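Local atomic coordinates of abhydrolase domain-containing protein (Exiguobacterium antarcticum, PDB entry 5H3H), a protein that is an alpha/beta-hydrolase-fold esterase that hydrolyses carboxylic esters and probably also has perhydrolase activity. Residues B[23-28]-B[50-56]; B[146-150]-B[189-194]; B[153-158]-B[178-184]; B[240-244]-B[257-261]. One frame throughout, in Å; residues are numbered along the deposited sequence.

Contact 1 (B[23-28]-B[50-56])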
# COMPACT_ATOMS: atom_id res chain seq x y z
N PRO B 23 -17.04 3.56 -11.97
CA PRO B 23 -15.83 4.03 -12.66
C PRO B 23 -14.95 2.89 -13.17
O PRO B 23 -14.73 1.89 -12.45
CB PRO B 23 -15.12 4.85 -11.60
CG PRO B 23 -15.56 4.28 -10.32
CD PRO B 23 -16.96 3.83 -10.54
N VAL B 24 -14.51 3.07 -14.42
CA VAL B 24 -13.62 2.19 -15.15
C VAL B 24 -12.52 3.14 -15.57
O VAL B 24 -12.76 4.04 -16.40
CB VAL B 24 -14.31 1.57 -16.38
CG1 VAL B 24 -13.40 0.54 -17.07
CG2 VAL B 24 -15.60 0.94 -15.98
N VAL B 25 -11.36 3.03 -14.90
CA VAL B 25 -10.23 3.91 -15.12
C VAL B 25 -9.34 3.18 -16.14
O VAL B 25 -8.92 2.08 -15.88
CB VAL B 25 -9.45 4.15 -13.83
CG1 VAL B 25 -8.15 4.90 -14.09
CG2 VAL B 25 -10.30 4.90 -12.80
N MET B 26 -9.16 3.79 -17.31
CA MET B 26 -8.44 3.15 -18.40
C MET B 26 -7.07 3.83 -18.62
O MET B 26 -7.03 5.01 -18.83
CB MET B 26 -9.34 3.14 -19.61
CG MET B 26 -10.49 2.13 -19.37
SD MET B 26 -11.47 1.80 -20.82
CE MET B 26 -10.53 0.55 -21.66
N LEU B 27 -5.98 3.05 -18.51
CA LEU B 27 -4.61 3.55 -18.62
C LEU B 27 -3.93 3.07 -19.94
O LEU B 27 -3.71 1.87 -20.12
CB LEU B 27 -3.82 3.04 -17.46
CG LEU B 27 -3.97 3.59 -16.04
CD1 LEU B 27 -5.00 4.67 -15.92
CD2 LEU B 27 -4.10 2.47 -15.07
N HIS B 28 -3.63 4.04 -20.80
CA HIS B 28 -3.17 3.78 -22.18
C HIS B 28 -1.75 3.21 -22.29
O HIS B 28 -0.95 3.25 -21.35
CB HIS B 28 -3.35 5.05 -23.03
CG HIS B 28 -2.44 6.20 -22.68
ND1 HIS B 28 -1.16 6.31 -23.16
CD2 HIS B 28 -2.64 7.30 -21.90
CE1 HIS B 28 -0.60 7.41 -22.70
NE2 HIS B 28 -1.49 8.06 -21.97
N ARG B 50 -19.03 4.79 -16.04
CA ARG B 50 -18.34 6.02 -16.11
C ARG B 50 -16.90 5.75 -16.57
O ARG B 50 -16.17 5.02 -15.91
CB ARG B 50 -18.35 6.65 -14.76
CG ARG B 50 -17.71 8.00 -14.69
CD ARG B 50 -17.86 8.51 -13.28
NE ARG B 50 -17.07 9.72 -13.07
CZ ARG B 50 -16.95 10.33 -11.90
NH1 ARG B 50 -17.59 9.85 -10.82
NH2 ARG B 50 -16.17 11.42 -11.78
N TYR B 51 -16.53 6.35 -17.70
CA TYR B 51 -15.20 6.24 -18.33
C TYR B 51 -14.28 7.28 -17.73
O TYR B 51 -14.61 8.45 -17.69
CB TYR B 51 -15.36 6.46 -19.84
CG TYR B 51 -14.08 6.48 -20.59
CD1 TYR B 51 -13.40 5.29 -20.92
CD2 TYR B 51 -13.51 7.70 -21.01
CE1 TYR B 51 -12.24 5.33 -21.66
CE2 TYR B 51 -12.33 7.72 -21.73
CZ TYR B 51 -11.70 6.55 -22.06
OH TYR B 51 -10.48 6.59 -22.76
N ILE B 52 -13.12 6.86 -17.22
CA ILE B 52 -12.13 7.75 -16.73
C ILE B 52 -10.83 7.42 -17.50
O ILE B 52 -10.13 6.54 -17.13
CB ILE B 52 -11.95 7.67 -15.21
CG1 ILE B 52 -13.22 8.14 -14.46
CG2 ILE B 52 -10.77 8.51 -14.76
CD1 ILE B 52 -13.92 7.02 -13.76
N GLY B 53 -10.56 8.14 -18.57
CA GLY B 53 -9.38 7.86 -19.41
C GLY B 53 -8.32 8.88 -19.08
O GLY B 53 -8.52 10.06 -19.38
N VAL B 54 -7.25 8.43 -18.46
CA VAL B 54 -6.17 9.32 -18.07
C VAL B 54 -5.18 9.51 -19.23
O VAL B 54 -4.82 8.52 -19.93
CB VAL B 54 -5.42 8.89 -16.82
CG1 VAL B 54 -6.38 8.57 -15.65
CG2 VAL B 54 -4.53 7.73 -17.10
N ASP B 55 -4.76 10.76 -19.47
CA ASP B 55 -3.58 10.98 -20.36
C ASP B 55 -2.45 11.16 -19.41
O ASP B 55 -2.53 12.09 -18.60
CB ASP B 55 -3.71 12.26 -21.21
CG ASP B 55 -4.75 12.16 -22.34
OD1 ASP B 55 -5.27 11.06 -22.65
OD2 ASP B 55 -5.02 13.21 -22.95
N TYR B 56 -1.41 10.33 -19.46
CA TYR B 56 -0.30 10.51 -18.56
C TYR B 56 0.37 11.82 -18.87
O TYR B 56 0.25 12.37 -20.00
CB TYR B 56 0.79 9.43 -18.63
CG TYR B 56 0.30 8.05 -18.64
CD1 TYR B 56 -0.39 7.51 -17.57
CD2 TYR B 56 0.64 7.21 -19.69
CE1 TYR B 56 -0.84 6.18 -17.60
CE2 TYR B 56 0.22 5.92 -19.73
CZ TYR B 56 -0.54 5.39 -18.70
OH TYR B 56 -0.92 4.09 -18.87
O HOH W 1 -5.64 6.22 -20.94
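The imidazole of H28 carries the ring of Y56 over one face, with Y56 CE2 above its centre, while V54 O, 3.2 Å from H28 CD2, and a water lie in its plane at the edge. The two rings meet obliquely, their planes at 38°; a chi1 of 69°, with CG between backbone N and carbonyl carbon, sets the H28 ring beside Y56. At the edge of the Y51 phenol sits M26 SD, 3.7 Å from Y51 CE1 in a Met-aromatic contact; G53 N lies over one face, offset toward the rim. Y56 OH donates to a lone pair of H28 O at 2.6 Å, in the carbonyl plane. H28 and Y56 follow two neighbouring parallel strands, 23-27 and 50-54, joined through helix 38-46 as a beta-alpha-beta unit of the alpha/beta hydrolase fold. Three backbone bonds join the strands; the next rung, V54 N to M26 O, is weak, and the same water donates to M26 O and V54 O. A leucine in place of Y56 would probably leave H28 O without its hydroxyl donor and remove the ring that lies over the imidazole. Elsewhere P23 CB presses on I52 CD1 at 3.3 Å, and helix 71-85 covers L27 and V54.

Contact 2 (B[146-150]-B[189-194]); sequences IEDTK and TIQSAI
I146 and A193 make the tightest carbon contact between the two helices, with I146 CG1 3.4 Å from A193 CB. I146 sets CG1 beside its own backbone N (chi1 -67°), and the chain then runs on over the alanine, bringing CD1 to 4.0 Å from I194 CG1, where the two isoleucines cross at about a right angle. Its other branch, CG2, meets CG2 of I190 at 4.1 Å. I190 also meets T149 and K150: CG1 lies 3.4 Å from OG1 of T149, the two side chains running past each other in opposite directions, while CD1 touches the aliphatic part of K150, 3.5 Å from its CG. No hydrogen bond spans the interface, which joins helix 139-149 to helix 186-198 within the helical region inserted between strands 114-120 and 211-217, the usual place of the cap in alpha/beta hydrolases. The methyl of A193 is the surface on which I146 CG1 and CD1 rest. Further out, residues of 189-194 are held by loops: T189 O accepts from the indole N-H of W30, a residue of the peracid pocket, and S192 OG bonds Y59 OH. T189 OG1 is held by S185 O.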
# COMPACT_ATOMS: atom_id res chain seq x y z
N ILE B 146 14.67 4.44 -28.74
CA ILE B 146 14.96 5.75 -28.19
C ILE B 146 15.84 6.58 -29.16
O ILE B 146 15.57 7.76 -29.42
CB ILE B 146 15.60 5.62 -26.82
CG1 ILE B 146 14.58 5.04 -25.80
CG2 ILE B 146 16.12 6.96 -26.32
CD1 ILE B 146 15.26 4.34 -24.66
N GLU B 147 16.81 5.92 -29.75
CA GLU B 147 17.76 6.55 -30.69
C GLU B 147 17.00 7.03 -31.89
O GLU B 147 17.21 8.16 -32.30
CB GLU B 147 18.89 5.59 -31.10
CG GLU B 147 18.96 5.10 -32.57
CD GLU B 147 19.51 3.69 -32.64
OE1 GLU B 147 18.84 2.86 -33.27
OE2 GLU B 147 20.59 3.42 -32.02
N ASP B 148 16.13 6.17 -32.41
CA ASP B 148 15.24 6.49 -33.54
C ASP B 148 14.28 7.67 -33.21
O ASP B 148 14.12 8.56 -34.04
CB ASP B 148 14.47 5.26 -33.97
CG ASP B 148 15.37 4.23 -34.69
OD1 ASP B 148 16.51 4.62 -35.06
OD2 ASP B 148 14.93 3.07 -34.87
N THR B 149 13.67 7.68 -32.02
CA THR B 149 12.83 8.86 -31.68
C THR B 149 13.58 10.18 -31.62
O THR B 149 13.01 11.27 -31.97
CB THR B 149 11.71 8.63 -30.55
OG1 THR B 149 11.57 9.74 -29.62
CG2 THR B 149 11.70 7.32 -29.93
N LYS B 150 14.87 10.13 -31.28
CA LYS B 150 15.70 11.34 -31.25
C LYS B 150 16.13 11.90 -32.64
O LYS B 150 16.65 12.98 -32.72
CB LYS B 150 16.91 11.19 -30.31
CG LYS B 150 16.60 11.54 -28.88
CD LYS B 150 17.03 10.48 -27.87
CE LYS B 150 18.51 10.24 -27.76
NZ LYS B 150 18.94 9.95 -26.34
N THR B 189 7.85 10.62 -24.54
CA THR B 189 8.02 9.40 -25.27
C THR B 189 9.40 8.81 -24.94
O THR B 189 9.48 7.64 -24.62
CB THR B 189 7.84 9.60 -26.77
OG1 THR B 189 6.49 10.01 -27.02
CG2 THR B 189 8.16 8.35 -27.57
N ILE B 190 10.45 9.63 -24.97
CA ILE B 190 11.79 9.11 -24.62
C ILE B 190 11.91 8.62 -23.17
O ILE B 190 12.33 7.50 -22.92
CB ILE B 190 12.85 10.14 -24.96
CG1 ILE B 190 12.98 10.20 -26.51
CG2 ILE B 190 14.15 9.88 -24.23
CD1 ILE B 190 13.65 11.45 -26.98
N GLN B 191 11.58 9.48 -22.22
CA GLN B 191 11.65 9.15 -20.79
C GLN B 191 10.81 7.91 -20.40
O GLN B 191 11.29 7.06 -19.63
CB GLN B 191 11.28 10.37 -19.92
CG GLN B 191 12.14 11.64 -20.08
CD GLN B 191 13.62 11.47 -19.80
OE1 GLN B 191 14.38 10.89 -20.59
NE2 GLN B 191 14.05 11.98 -18.68
N SER B 192 9.63 7.71 -21.01
CA SER B 192 8.84 6.51 -20.75
C SER B 192 9.44 5.26 -21.34
O SER B 192 9.28 4.20 -20.75
CB SER B 192 7.41 6.60 -21.29
OG SER B 192 6.68 7.67 -20.75
N ALA B 193 10.05 5.36 -22.53
CA ALA B 193 10.89 4.26 -23.09
C ALA B 193 12.01 3.83 -22.16
O ALA B 193 12.26 2.66 -22.05
CB ALA B 193 11.49 4.65 -24.44
N ILE B 194 12.63 4.78 -21.44
CA ILE B 194 13.67 4.48 -20.44
C ILE B 194 13.08 3.68 -19.24
O ILE B 194 13.68 2.74 -18.78
CB ILE B 194 14.40 5.78 -20.01
CG1 ILE B 194 15.30 6.24 -21.15
CG2 ILE B 194 15.15 5.65 -18.65
CD1 ILE B 194 16.04 7.54 -20.88

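Contact 3 (B[153-158]-B[178-184]); sequences RPSMLK and HNLSVDA
R153 swings CG away from its own N (chi1 -175°) and bends at chi3 (62°), which carries its guanidinium across to the C-terminal end of the facing helix, where V182 O accepts hydrogen bonds from both NH1 and NH2. H178 likewise has CG opposite its own N, which points the imidazole back at the first turn of helix 153-164. The contact thus pairs the start of helix 153-164 with the end of helix 171-182, two helices of the cap region of this alpha/beta hydrolase, whose local axes run 142° apart and 10.1 Å from each other. NH1 of R153 reaches V182 O at 3.2 Å on a lone pair in the carbonyl plane, whereas NH2 of R153 comes from above that plane at 3.1 Å; the oxygen itself lies in the guanidinium plane. A184 O lies over one face of the guanidinium. The helix dipole probably favours its charge here. A water bridges R153 NH2 and S181 O. A methionine at R153 would probably leave V182 O without its two donors and this water without one partner. Between the polar ends, L157 points toward the other helix and sets CD2 3.7 Å from S181 CB and CD1 3.9 Å from V182 CG1. At the far end H178 NE2 makes a weak but straight bond to P154 O, 3.4 Å long.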
# COMPACT_ATOMS: atom_id res chain seq x y z
N ARG B 153 10.94 10.84 -35.15
CA ARG B 153 9.88 10.19 -34.32
C ARG B 153 8.71 9.68 -35.18
O ARG B 153 8.27 8.55 -35.01
CB ARG B 153 9.49 11.11 -33.14
CG ARG B 153 8.48 10.50 -32.16
CD ARG B 153 8.33 11.38 -30.93
NE ARG B 153 7.81 12.68 -31.33
CZ ARG B 153 6.52 12.99 -31.38
NH1 ARG B 153 6.18 14.19 -31.79
NH2 ARG B 153 5.56 12.11 -31.02
N PRO B 154 8.20 10.45 -36.13
CA PRO B 154 7.09 9.83 -36.88
C PRO B 154 7.47 8.54 -37.63
O PRO B 154 6.62 7.63 -37.74
CB PRO B 154 6.66 10.92 -37.86
CG PRO B 154 7.17 12.16 -37.28
CD PRO B 154 8.35 11.87 -36.41
N SER B 155 8.71 8.46 -38.13
CA SER B 155 9.17 7.18 -38.83
C SER B 155 9.29 5.99 -37.87
O SER B 155 8.86 4.86 -38.20
CB SER B 155 10.46 7.40 -39.60
OG SER B 155 10.23 8.33 -40.64
N MET B 156 9.82 6.28 -36.68
CA MET B 156 9.88 5.36 -35.52
C MET B 156 8.51 4.80 -35.27
O MET B 156 8.32 3.57 -35.17
CB MET B 156 10.42 6.07 -34.27
CG MET B 156 10.64 5.14 -33.10
SD MET B 156 9.15 4.74 -32.19
CE MET B 156 8.86 6.29 -31.32
N LEU B 157 7.55 5.72 -35.15
CA LEU B 157 6.13 5.34 -34.92
C LEU B 157 5.51 4.48 -36.01
O LEU B 157 4.77 3.59 -35.71
CB LEU B 157 5.28 6.62 -34.68
CG LEU B 157 5.57 7.37 -33.37
CD1 LEU B 157 4.81 8.67 -33.34
CD2 LEU B 157 5.20 6.56 -32.12
N LYS B 158 5.70 4.83 -37.26
CA LYS B 158 5.18 4.00 -38.38
C LYS B 158 5.73 2.56 -38.25
O LYS B 158 5.00 1.56 -38.36
CB LYS B 158 5.55 4.64 -39.71
CG LYS B 158 5.00 3.92 -40.93
CD LYS B 158 5.53 4.66 -42.19
CE LYS B 158 5.57 3.78 -43.43
NZ LYS B 158 4.20 3.36 -43.78
N HIS B 178 -1.85 6.22 -35.56
CA HIS B 178 -0.58 6.93 -35.71
C HIS B 178 -0.59 8.37 -35.14
O HIS B 178 0.28 8.74 -34.32
CB HIS B 178 -0.24 6.96 -37.18
CG HIS B 178 1.09 7.57 -37.47
ND1 HIS B 178 1.23 8.84 -37.97
CD2 HIS B 178 2.34 7.11 -37.27
CE1 HIS B 178 2.51 9.12 -38.11
NE2 HIS B 178 3.20 8.08 -37.71
N ASN B 179 -1.60 9.16 -35.52
CA ASN B 179 -1.68 10.54 -35.07
C ASN B 179 -1.88 10.68 -33.55
O ASN B 179 -1.40 11.68 -32.99
CB ASN B 179 -2.76 11.30 -35.82
CG ASN B 179 -2.40 11.60 -37.26
OD1 ASN B 179 -1.25 11.47 -37.70
ND2 ASN B 179 -3.37 12.02 -38.00
N LEU B 180 -2.50 9.67 -32.88
CA LEU B 180 -2.60 9.65 -31.42
C LEU B 180 -1.20 9.63 -30.79
O LEU B 180 -0.97 10.24 -29.77
CB LEU B 180 -3.30 8.39 -30.89
CG LEU B 180 -4.71 8.06 -31.31
CD1 LEU B 180 -5.07 6.75 -30.61
CD2 LEU B 180 -5.62 9.23 -30.96
N SER B 181 -0.26 8.92 -31.43
CA SER B 181 1.07 8.89 -30.98
C SER B 181 1.90 10.08 -31.39
O SER B 181 2.76 10.50 -30.62
CB SER B 181 1.77 7.58 -31.38
OG SER B 181 1.28 6.47 -30.57
N VAL B 182 1.64 10.68 -32.55
CA VAL B 182 2.42 11.86 -32.95
C VAL B 182 2.14 13.07 -32.04
O VAL B 182 3.05 13.81 -31.75
CB VAL B 182 2.29 12.25 -34.41
CG1 VAL B 182 2.53 11.06 -35.35
CG2 VAL B 182 0.98 12.88 -34.68
N ASP B 183 0.94 13.12 -31.48
CA ASP B 183 0.55 14.08 -30.44
C ASP B 183 1.38 14.04 -29.17
O ASP B 183 1.51 15.05 -28.47
CB ASP B 183 -0.93 13.84 -30.06
CG ASP B 183 -1.39 14.73 -28.92
OD1 ASP B 183 -1.78 15.89 -29.15
OD2 ASP B 183 -1.33 14.28 -27.76
N ALA B 184 1.93 12.90 -28.85
CA ALA B 184 2.71 12.74 -27.68
C ALA B 184 3.92 13.71 -27.70
O ALA B 184 4.49 14.05 -28.76
CB ALA B 184 3.16 11.31 -27.57
O HOH W 2 5.54 9.63 -29.69

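Contact 4 (B[240-244]-B[257-261])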
# COMPACT_ATOMS: atom_id res chain seq x y z
N LEU B 240 -7.12 -15.70 -17.20
CA LEU B 240 -6.42 -15.36 -18.45
C LEU B 240 -7.35 -15.58 -19.62
O LEU B 240 -7.82 -16.70 -19.81
CB LEU B 240 -5.21 -16.26 -18.61
CG LEU B 240 -4.52 -16.25 -19.98
CD1 LEU B 240 -4.01 -14.83 -20.27
CD2 LEU B 240 -3.40 -17.28 -20.05
N GLU B 241 -7.60 -14.53 -20.42
CA GLU B 241 -8.30 -14.69 -21.70
C GLU B 241 -7.35 -14.41 -22.88
O GLU B 241 -6.91 -13.29 -23.07
CB GLU B 241 -9.53 -13.79 -21.81
CG GLU B 241 -10.86 -14.47 -21.41
CD GLU B 241 -11.46 -15.48 -22.41
OE1 GLU B 241 -11.43 -15.29 -23.65
OE2 GLU B 241 -12.03 -16.49 -21.94
N VAL B 242 -7.13 -15.43 -23.70
CA VAL B 242 -6.17 -15.41 -24.79
C VAL B 242 -6.94 -14.89 -26.00
O VAL B 242 -7.98 -15.41 -26.37
CB VAL B 242 -5.63 -16.83 -25.06
CG1 VAL B 242 -4.58 -16.84 -26.17
CG2 VAL B 242 -5.03 -17.44 -23.78
N PHE B 243 -6.34 -13.93 -26.68
CA PHE B 243 -6.88 -13.40 -27.89
C PHE B 243 -6.12 -14.07 -29.02
O PHE B 243 -4.98 -13.73 -29.30
CB PHE B 243 -6.84 -11.86 -27.85
CG PHE B 243 -7.94 -11.29 -26.98
CD1 PHE B 243 -7.87 -11.43 -25.60
CD2 PHE B 243 -9.05 -10.74 -27.52
CE1 PHE B 243 -8.90 -10.98 -24.78
CE2 PHE B 243 -10.09 -10.30 -26.72
CZ PHE B 243 -10.00 -10.40 -25.33
N GLU B 244 -6.78 -15.03 -29.67
CA GLU B 244 -6.09 -15.95 -30.60
C GLU B 244 -5.72 -15.26 -31.88
O GLU B 244 -4.75 -15.65 -32.55
CB GLU B 244 -6.97 -17.17 -30.98
CG GLU B 244 -7.56 -17.94 -29.79
CD GLU B 244 -6.58 -18.93 -29.13
OE1 GLU B 244 -5.32 -18.85 -29.31
OE2 GLU B 244 -7.12 -19.80 -28.42
N LYS B 257 -14.69 -8.79 -29.37
CA LYS B 257 -14.37 -9.69 -28.27
C LYS B 257 -13.69 -8.94 -27.09
O LYS B 257 -14.02 -9.11 -25.89
CB LYS B 257 -13.50 -10.84 -28.75
CG LYS B 257 -13.34 -11.93 -27.70
CD LYS B 257 -12.29 -12.94 -28.15
CE LYS B 257 -11.82 -13.77 -26.99
NZ LYS B 257 -10.78 -14.75 -27.41
N PHE B 258 -12.75 -8.08 -27.44
CA PHE B 258 -12.06 -7.29 -26.41
C PHE B 258 -13.09 -6.46 -25.64
O PHE B 258 -13.12 -6.54 -24.41
CB PHE B 258 -10.97 -6.41 -27.04
CG PHE B 258 -10.16 -5.67 -26.01
CD1 PHE B 258 -9.08 -6.26 -25.40
CD2 PHE B 258 -10.48 -4.39 -25.65
CE1 PHE B 258 -8.34 -5.60 -24.43
CE2 PHE B 258 -9.73 -3.72 -24.71
CZ PHE B 258 -8.66 -4.33 -24.10
N THR B 259 -13.92 -5.69 -26.35
CA THR B 259 -14.94 -4.85 -25.70
C THR B 259 -15.94 -5.65 -24.88
O THR B 259 -16.23 -5.33 -23.76
CB THR B 259 -15.69 -3.89 -26.70
OG1 THR B 259 -16.19 -4.60 -27.85
CG2 THR B 259 -14.80 -2.95 -27.26
N GLU B 260 -16.47 -6.72 -25.41
CA GLU B 260 -17.50 -7.40 -24.67
C GLU B 260 -16.96 -8.26 -23.50
O GLU B 260 -17.61 -8.36 -22.50
CB GLU B 260 -18.43 -8.13 -25.65
CG GLU B 260 -19.15 -7.18 -26.63
CD GLU B 260 -20.12 -6.17 -25.98
OE1 GLU B 260 -20.19 -5.02 -26.48
OE2 GLU B 260 -20.84 -6.50 -25.01
N THR B 261 -15.72 -8.76 -23.57
CA THR B 261 -15.02 -9.31 -22.40
C THR B 261 -14.79 -8.25 -21.28
O THR B 261 -14.89 -8.53 -20.08
CB THR B 261 -13.64 -9.86 -22.83
OG1 THR B 261 -13.80 -10.82 -23.90
CG2 THR B 261 -12.90 -10.54 -21.71
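K257 lies across the face of the F243 ring, its chain fully extended beyond CG, so that methylenes and ammonium both pass over the aromatic carbons. K257 CE stands 3.9 Å above the plane of the F243 ring, offset toward the rim, in a CH-pi contact. K257 NZ is 4.5 Å from the ring centroid of F243 and only 13° off the normal, a cation-pi geometry. From above the ring the ammonium also donates to V242 O at 3.1 Å, tilted from the carbonyl plane, while E241 OE1 adds a long salt bridge at 3.9 Å from K257 NZ. E254 gives a further weak, long ion pair. The contact lays helix 255-267 against strand 239-243, an outermost strand of the alpha/beta hydrolase sheet, with the helix running nearly antiparallel to it at 164°. F243 turns its ring edge to the helix backbone, CE2 being 3.5 Å from F258 N, and meets the F258 ring obliquely with planes at 58°. T261 sits near F243 CZ; its OG1 donates to K257 O at 2.6 Å from the opposite face of that carbonyl to T261 N. M215 of the neighbouring strand 211-217 packs on F243, F258 and T261, and M250 covers both phenylalanines.

How the contacts relate
From the N terminus, contact 1 closes first, bringing strand 50-54 beside strand 23-27 after the excursion through helix 38-46. The chain then builds more of the sheet before entering the helical region, where contact 2 closes a long loop between 146-150 and 189-194. Contact 3 (153-158 with 178-184) falls wholly within that loop, and the two touch: M156 CE packs on T149 CG2, and A184 CB on T189 OG1. Contact 4 comes last, closing a short loop, with helix 250-253 in it, from strand 239-243 to helix 255-267. Contacts 1 and 4 both reach the same sheet, with centres 19 Å apart; contacts 2 and 4 lie on opposite sides of the chain's centre.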